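Amidase (Bacillus anthracis, PDB 5EWQ) probably hydrolyses carboxylic acid amides to the free acid and ammonia, as a member of the amidase signature family. Local coordinates at residues M179-S184 / M198-G203. Residues are numbered along the deposited sequence; the frame is centred on the assembly and turned at random.
Sequences MPSGYS and MFDTSG
S181 meets D200 with its OG and the S202 carbonyl with its CB. S181 CB is directed at the 198-203 segment and lies 3.5 Å from S202 C. OG sits between the backbone N and the carbonyl carbon of its own residue (chi1 58°). From there it reaches D200, and S181 OG donates a weak hydrogen bond of 3.2 Å to D200 OD1. The CA-CB bond of D200 runs beside the other segment, but the carboxylate end swings closer, and OD1 rather than OD2 makes the contact. The backbone N of S202 also lies 3.3 Å from S181 OG.

T201 meets the next part of the turn. Its OG1 also sits between its own backbone N and carbonyl carbon. T201 OG1 is 3.6 Å from G182 CA. S181 O lies 3.3 Å from T201 OG1. The same hydroxyl donates a 3.1 Å bond from T201 OG1 to S202 O. This bond lies in the carbonyl plane, on a lone pair, with a C=O...donor angle of 133°. It links the hydroxyl to the backbone one residue further on. S202 CB points away from the turn, and its side chain packs on helix 230-235 instead.

The 179-184 side is a type II beta turn from P180 to Y183. G182 holds its third position with phi 89°, a value that suits glycine. It has no side chain, and its CA lies against T201 OG1. Outside the pair, Q189 NE2 bonds to S181 O and S169 OG hydrogen-bonds G182 N. In the 198-203 segment, N192 ND2 and Q236 NE2 hydrogen-bond D200 O and T201 O.

The contact joins a type II turn leading into strand 183-184 to the loop before helix 206-213. There S202 and G203 begin the glycine- and serine-rich run that is the hallmark of the amidase signature family.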
HETATM    1  N   MSE A 179      16.062   6.115  10.687  1.00 42.02           N
HETATM    2  CA  MSE A 179      14.684   6.592  10.687  1.00 34.61           C
HETATM    3  C   MSE A 179      13.700   5.445  10.888  1.00 28.54           C
HETATM    4  O   MSE A 179      13.732   4.459  10.152  1.00 33.27           O
HETATM    5  CB  MSE A 179      14.370   7.326   9.382  1.00 32.21           C
HETATM    6  CG  MSE A 179      13.017   8.020   9.375  1.00 34.13           C
HETATM    7 SE   MSE A 179      12.534   8.719   7.622  1.00 55.76          SE
HETATM    8  CE  MSE A 179      12.264   7.021   6.702  1.00 61.25           C
ATOM      9  N   PRO A 180      12.819   5.575  11.890  1.00 29.55           N
ATOM     10  CA  PRO A 180      11.789   4.567  12.155  1.00 25.81           C
ATOM     11  C   PRO A 180      10.757   4.506  11.036  1.00 31.01           C
ATOM     12  O   PRO A 180      10.451   5.530  10.425  1.00 36.90           O
ATOM     13  CB  PRO A 180      11.151   5.049  13.462  1.00 18.87           C
ATOM     14  CG  PRO A 180      11.394   6.519  13.474  1.00 18.24           C
ATOM     15  CD  PRO A 180      12.738   6.704  12.833  1.00 31.69           C
ATOM     16  N   SER A 181      10.234   3.313  10.772  1.00 19.42           N
ATOM     17  CA  SER A 181       9.225   3.137   9.739  1.00 31.22           C
ATOM     18  C   SER A 181       7.932   3.844  10.124  1.00 34.60           C
ATOM     19  O   SER A 181       7.543   3.855  11.291  1.00 46.45           O
ATOM     20  CB  SER A 181       8.963   1.650   9.495  1.00 45.49           C
ATOM     21  OG  SER A 181       8.539   1.006  10.684  1.00 63.40           O
ATOM     22  N   GLY A 182       7.271   4.437   9.135  1.00 18.83           N
ATOM     23  CA  GLY A 182       6.027   5.143   9.375  1.00 18.64           C
ATOM     24  C   GLY A 182       6.233   6.604   9.723  1.00 29.74           C
ATOM     25  O   GLY A 182       5.271   7.353   9.891  1.00 25.58           O
ATOM     26  N   TYR A 183       7.491   7.019   9.834  1.00 17.56           N
ATOM     27  CA  TYR A 183       7.793   8.412  10.137  1.00 20.95           C
ATOM     28  C   TYR A 183       7.965   9.247   8.871  1.00 19.32           C
ATOM     29  O   TYR A 183       8.556   8.796   7.889  1.00 25.50           O
ATOM     30  CB  TYR A 183       9.054   8.523  11.000  1.00 25.88           C
ATOM     31  CG  TYR A 183       9.460   9.955  11.270  1.00 22.01           C
ATOM     32  CD1 TYR A 183       8.854  10.690  12.282  1.00 27.16           C
ATOM     33  CD2 TYR A 183      10.442  10.577  10.506  1.00 23.52           C
ATOM     34  CE1 TYR A 183       9.218  12.003  12.529  1.00 24.07           C
ATOM     35  CE2 TYR A 183      10.810  11.890  10.746  1.00 28.50           C
ATOM     36  CZ  TYR A 183      10.195  12.596  11.759  1.00 26.07           C
ATOM     37  OH  TYR A 183      10.560  13.902  12.001  1.00 38.79           O
ATOM     38  N   SER A 184       7.445  10.469   8.910  1.00 19.67           N
ATOM     39  CA  SER A 184       7.618  11.420   7.820  1.00 23.78           C
ATOM     40  C   SER A 184       7.786  12.822   8.387  1.00 30.95           C
ATOM     41  O   SER A 184       7.136  13.181   9.368  1.00 36.51           O
ATOM     42  CB  SER A 184       6.429  11.379   6.861  1.00 18.07           C
ATOM     43  OG  SER A 184       5.290  11.986   7.444  1.00 24.31           O
HETATM   44  N   MSE A 198       4.342   0.161  20.897  1.00 40.68           N
HETATM   45  CA  MSE A 198       4.670  -1.238  21.152  1.00 34.20           C
HETATM   46  C   MSE A 198       5.009  -1.982  19.863  1.00 44.04           C
HETATM   47  O   MSE A 198       6.027  -2.669  19.783  1.00 45.78           O
HETATM   48  CB  MSE A 198       3.505  -1.932  21.862  1.00 45.97           C
HETATM   49  CG  MSE A 198       3.855  -3.281  22.468  1.00 61.28           C
HETATM   50 SE   MSE A 198       2.271  -4.268  23.036  0.89114.80          SE
HETATM   51  CE  MSE A 198       1.281  -2.803  23.858  1.00 32.96           C
ATOM     52  N   PHE A 199       4.153  -1.837  18.858  1.00 41.25           N
ATOM     53  CA  PHE A 199       4.358  -2.498  17.574  1.00 38.79           C
ATOM     54  C   PHE A 199       4.724  -1.492  16.490  1.00 34.81           C
ATOM     55  O   PHE A 199       4.077  -0.454  16.354  1.00 39.54           O
ATOM     56  CB  PHE A 199       3.101  -3.271  17.159  1.00 29.24           C
ATOM     57  CG  PHE A 199       2.660  -4.301  18.159  1.00 37.02           C
ATOM     58  CD1 PHE A 199       3.588  -4.991  18.922  1.00 29.67           C
ATOM     59  CD2 PHE A 199       1.314  -4.577  18.337  1.00 32.53           C
ATOM     60  CE1 PHE A 199       3.181  -5.938  19.843  1.00 31.48           C
ATOM     61  CE2 PHE A 199       0.901  -5.524  19.255  1.00 31.76           C
ATOM     62  CZ  PHE A 199       1.837  -6.205  20.010  1.00 32.52           C
ATOM     63  N   ASP A 200       5.763  -1.801  15.721  1.00 31.10           N
ATOM     64  CA  ASP A 200       6.123  -0.976  14.575  1.00 35.02           C
ATOM     65  C   ASP A 200       5.029  -1.049  13.518  1.00 37.05           C
ATOM     66  O   ASP A 200       4.207  -1.964  13.527  1.00 49.00           O
ATOM     67  CB  ASP A 200       7.466  -1.413  13.984  1.00 33.26           C
ATOM     68  CG  ASP A 200       8.618  -0.534  14.437  1.00 56.92           C
ATOM     69  OD1 ASP A 200       8.833   0.529  13.817  1.00 59.31           O
ATOM     70  OD2 ASP A 200       9.307  -0.907  15.410  1.00 55.78           O
ATOM     71  N   THR A 201       5.016  -0.077  12.614  1.00 35.95           N
ATOM     72  CA  THR A 201       4.023  -0.046  11.549  1.00 33.27           C
ATOM     73  C   THR A 201       4.561  -0.672  10.274  1.00 26.50           C
ATOM     74  O   THR A 201       3.798  -0.985   9.359  1.00 26.46           O
ATOM     75  CB  THR A 201       3.580   1.391  11.232  1.00 29.10           C
ATOM     76  OG1 THR A 201       4.716   2.157  10.813  1.00 26.91           O
ATOM     77  CG2 THR A 201       2.967   2.039  12.452  1.00 26.64           C
ATOM     78  N   SER A 202       5.881  -0.840  10.229  1.00 31.60           N
ATOM     79  CA  SER A 202       6.602  -1.207   9.012  1.00 22.91           C
ATOM     80  C   SER A 202       6.397  -0.134   7.945  1.00 25.43           C
ATOM     81  O   SER A 202       5.736   0.877   8.186  1.00 27.63           O
ATOM     82  CB  SER A 202       6.166  -2.579   8.493  1.00 40.14           C
ATOM     83  OG  SER A 202       6.839  -2.900   7.289  1.00 43.11           O
ATOM     84  N   GLY A 203       6.973  -0.343   6.768  1.00 40.71           N
ATOM     85  CA  GLY A 203       6.888   0.656   5.720  1.00 37.75           C
ATOM     86  C   GLY A 203       7.043   0.092   4.325  1.00 30.22           C
ATOM     87  O   GLY A 203       7.240  -1.110   4.152  1.00 47.15           O
TER